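Local coordinates for segregation protein (Thermus thermophilus, PDB 1WCV), which hydrolyses ATP, binds double-stranded DNA cooperatively in an ATP-dependent way, and probably takes part in chromosome partitioning, at residues 38-42 and 80-85. Numbering follows the deposited sequence.
Sequences VLLVD and FHLLPA
The Phe80 ring stands beside Leu40, both side chains pointing the same way off the sheet. Leu40 CD2 comes obliquely to Phe80 CE2, at 4.0 Å. Ala28 of helix 18-33 also touches Phe80. The Ala85 methyl lies over one face of the Asp42 carboxylate, CB 3.6 Å from Asp42 CG. The His81 imidazole leads away from strand 38-42, and its ND1 is hydrogen-bonded to Tyr112 OH. Strands 38-42 and 80-83 are parallel neighbours in the central sheet of a P-loop NTPase fold of the ParA family. Strand 38-42 has strand 114-118 along its other edge.

Four backbone hydrogen bonds join the pair. His81 N gives to Val38 O, and Leu40 N gives to His81 O at 2.7 Å. Leu83 N then gives to Leu40 O. The last, Asp42 N to Leu83 O, is longer at 3.2 Å, with its donor tilted 24° from the carbonyl plane.

Leu40 and Leu82 lie side by side on the face covered by helix 18-33, CG to CD1 4.1 Å. Leu39, Val41 and Leu83 line the other face, where Val61 touches Val41 and Leu83. Leu39 CG is anti to the backbone N (chi1 173°); with chi2 63° this brings CD1 back toward strand 80-83, 3.3 Å from His81 O.

The Asp42 side chain lies near the nucleotide site, about 6 Å from that of the magnesium-binding Thr21. Thr50 OG1 is hydrogen-bonded to Asp42 OD2 and to Ala85 N, linking the end of strand 38-42 to the loop that follows strand 80-83. Asp42 OD1 takes a hydrogen bond from Asp44 N.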
ATOM      1  N   VAL A  38     -21.282   1.162 -10.877  1.00 21.71           N
ATOM      2  CA  VAL A  38     -21.364   0.898  -9.449  1.00 22.44           C
ATOM      3  C   VAL A  38     -22.618   1.380  -8.743  1.00 20.41           C
ATOM      4  O   VAL A  38     -23.094   2.491  -8.972  1.00 19.99           O
ATOM      5  CB  VAL A  38     -20.145   1.524  -8.738  1.00 19.97           C
ATOM      6  CG1 VAL A  38     -20.239   1.325  -7.229  1.00 21.87           C
ATOM      7  CG2 VAL A  38     -18.866   0.921  -9.295  1.00 22.76           C
ATOM      8  N   LEU A  39     -23.130   0.528  -7.862  1.00 21.12           N
ATOM      9  CA  LEU A  39     -24.296   0.849  -7.060  1.00 20.22           C
ATOM     10  C   LEU A  39     -23.874   0.848  -5.590  1.00 19.43           C
ATOM     11  O   LEU A  39     -23.290  -0.120  -5.110  1.00 21.20           O
ATOM     12  CB  LEU A  39     -25.399  -0.192  -7.258  1.00 23.88           C
ATOM     13  CG  LEU A  39     -26.595  -0.028  -6.318  1.00 23.13           C
ATOM     14  CD1 LEU A  39     -27.278   1.312  -6.569  1.00 24.74           C
ATOM     15  CD2 LEU A  39     -27.566  -1.171  -6.535  1.00 26.61           C
ATOM     16  N   LEU A  40     -24.132   1.949  -4.899  1.00 18.42           N
ATOM     17  CA  LEU A  40     -23.824   2.041  -3.478  1.00 17.59           C
ATOM     18  C   LEU A  40     -25.171   2.017  -2.781  1.00 20.70           C
ATOM     19  O   LEU A  40     -26.047   2.826  -3.092  1.00 19.15           O
ATOM     20  CB  LEU A  40     -23.107   3.347  -3.137  1.00 18.51           C
ATOM     21  CG  LEU A  40     -22.888   3.626  -1.644  1.00 18.07           C
ATOM     22  CD1 LEU A  40     -22.010   2.538  -1.035  1.00 20.28           C
ATOM     23  CD2 LEU A  40     -22.245   4.997  -1.457  1.00 15.36           C
ATOM     24  N   VAL A  41     -25.333   1.082  -1.850  1.00 18.72           N
ATOM     25  CA  VAL A  41     -26.574   0.955  -1.103  1.00 19.00           C
ATOM     26  C   VAL A  41     -26.351   1.327   0.353  1.00 21.12           C
ATOM     27  O   VAL A  41     -25.524   0.720   1.039  1.00 20.09           O
ATOM     28  CB  VAL A  41     -27.109  -0.492  -1.160  1.00 20.12           C
ATOM     29  CG1 VAL A  41     -28.442  -0.577  -0.441  1.00 21.91           C
ATOM     30  CG2 VAL A  41     -27.244  -0.952  -2.608  1.00 20.05           C
ATOM     31  N   ASP A  42     -27.074   2.340   0.816  1.00 20.29           N
ATOM     32  CA  ASP A  42     -26.978   2.775   2.202  1.00 20.35           C
ATOM     33  C   ASP A  42     -27.952   1.904   2.992  1.00 22.97           C
ATOM     34  O   ASP A  42     -29.168   2.018   2.822  1.00 23.08           O
ATOM     35  CB  ASP A  42     -27.379   4.247   2.336  1.00 19.96           C
ATOM     36  CG  ASP A  42     -27.039   4.823   3.704  1.00 20.94           C
ATOM     37  OD1 ASP A  42     -26.721   4.034   4.621  1.00 20.33           O
ATOM     38  OD2 ASP A  42     -27.094   6.063   3.869  1.00 22.23           O
ATOM     39  N   PHE A  80     -21.672   7.373 -10.097  1.00 23.52           N
ATOM     40  CA  PHE A  80     -22.256   6.080  -9.748  1.00 22.32           C
ATOM     41  C   PHE A  80     -23.707   6.230  -9.307  1.00 25.37           C
ATOM     42  O   PHE A  80     -24.263   7.324  -9.353  1.00 24.63           O
ATOM     43  CB  PHE A  80     -21.443   5.365  -8.653  1.00 21.66           C
ATOM     44  CG  PHE A  80     -21.258   6.165  -7.392  1.00 20.49           C
ATOM     45  CD1 PHE A  80     -20.244   7.112  -7.293  1.00 20.41           C
ATOM     46  CD2 PHE A  80     -22.081   5.949  -6.287  1.00 18.12           C
ATOM     47  CE1 PHE A  80     -20.048   7.833  -6.117  1.00 18.25           C
ATOM     48  CE2 PHE A  80     -21.897   6.664  -5.105  1.00 19.04           C
ATOM     49  CZ  PHE A  80     -20.879   7.607  -5.016  1.00 20.87           C
ATOM     50  N   HIS A  81     -24.324   5.128  -8.897  1.00 25.07           N
ATOM     51  CA  HIS A  81     -25.713   5.169  -8.455  1.00 28.01           C
ATOM     52  C   HIS A  81     -25.851   4.838  -6.975  1.00 26.79           C
ATOM     53  O   HIS A  81     -25.212   3.916  -6.477  1.00 26.59           O
ATOM     54  CB  HIS A  81     -26.562   4.194  -9.275  1.00 32.73           C
ATOM     55  CG  HIS A  81     -26.742   4.600 -10.707  1.00 39.46           C
ATOM     56  ND1 HIS A  81     -27.406   3.813 -11.624  1.00 41.73           N
ATOM     57  CD2 HIS A  81     -26.353   5.710 -11.376  1.00 42.99           C
ATOM     58  CE1 HIS A  81     -27.417   4.423 -12.796  1.00 45.22           C
ATOM     59  NE2 HIS A  81     -26.785   5.576 -12.673  1.00 43.19           N
ATOM     60  N   LEU A  82     -26.688   5.605  -6.284  1.00 24.47           N
ATOM     61  CA  LEU A  82     -26.943   5.408  -4.859  1.00 24.95           C
ATOM     62  C   LEU A  82     -28.389   5.011  -4.578  1.00 28.09           C
ATOM     63  O   LEU A  82     -29.321   5.638  -5.078  1.00 28.56           O
ATOM     64  CB  LEU A  82     -26.647   6.689  -4.079  1.00 22.40           C
ATOM     65  CG  LEU A  82     -27.185   6.708  -2.640  1.00 21.76           C
ATOM     66  CD1 LEU A  82     -26.239   5.930  -1.713  1.00 20.43           C
ATOM     67  CD2 LEU A  82     -27.334   8.140  -2.164  1.00 21.21           C
ATOM     68  N   LEU A  83     -28.566   3.956  -3.790  1.00 26.71           N
ATOM     69  CA  LEU A  83     -29.896   3.519  -3.380  1.00 28.26           C
ATOM     70  C   LEU A  83     -29.904   4.050  -1.949  1.00 28.31           C
ATOM     71  O   LEU A  83     -29.402   3.406  -1.032  1.00 27.89           O
ATOM     72  CB  LEU A  83     -29.997   1.994  -3.390  1.00 31.69           C
ATOM     73  CG  LEU A  83     -31.403   1.424  -3.601  1.00 37.72           C
ATOM     74  CD1 LEU A  83     -31.402  -0.051  -3.253  1.00 36.80           C
ATOM     75  CD2 LEU A  83     -32.412   2.166  -2.737  1.00 41.43           C
ATOM     76  N   PRO A  84     -30.449   5.258  -1.753  1.00 27.98           N
ATOM     77  CA  PRO A  84     -30.525   5.928  -0.456  1.00 26.75           C
ATOM     78  C   PRO A  84     -31.277   5.249   0.678  1.00 27.54           C
ATOM     79  O   PRO A  84     -32.050   4.313   0.476  1.00 27.02           O
ATOM     80  CB  PRO A  84     -31.131   7.282  -0.813  1.00 29.39           C
ATOM     81  CG  PRO A  84     -32.036   6.939  -1.928  1.00 27.74           C
ATOM     82  CD  PRO A  84     -31.189   6.025  -2.772  1.00 30.21           C
ATOM     83  N   ALA A  85     -31.017   5.747   1.881  1.00 29.60           N
ATOM     84  CA  ALA A  85     -31.652   5.256   3.089  1.00 33.99           C
ATOM     85  C   ALA A  85     -32.421   6.428   3.673  1.00 36.90           C
ATOM     86  O   ALA A  85     -32.026   7.586   3.509  1.00 37.26           O
ATOM     87  CB  ALA A  85     -30.601   4.765   4.079  1.00 34.66           C
TER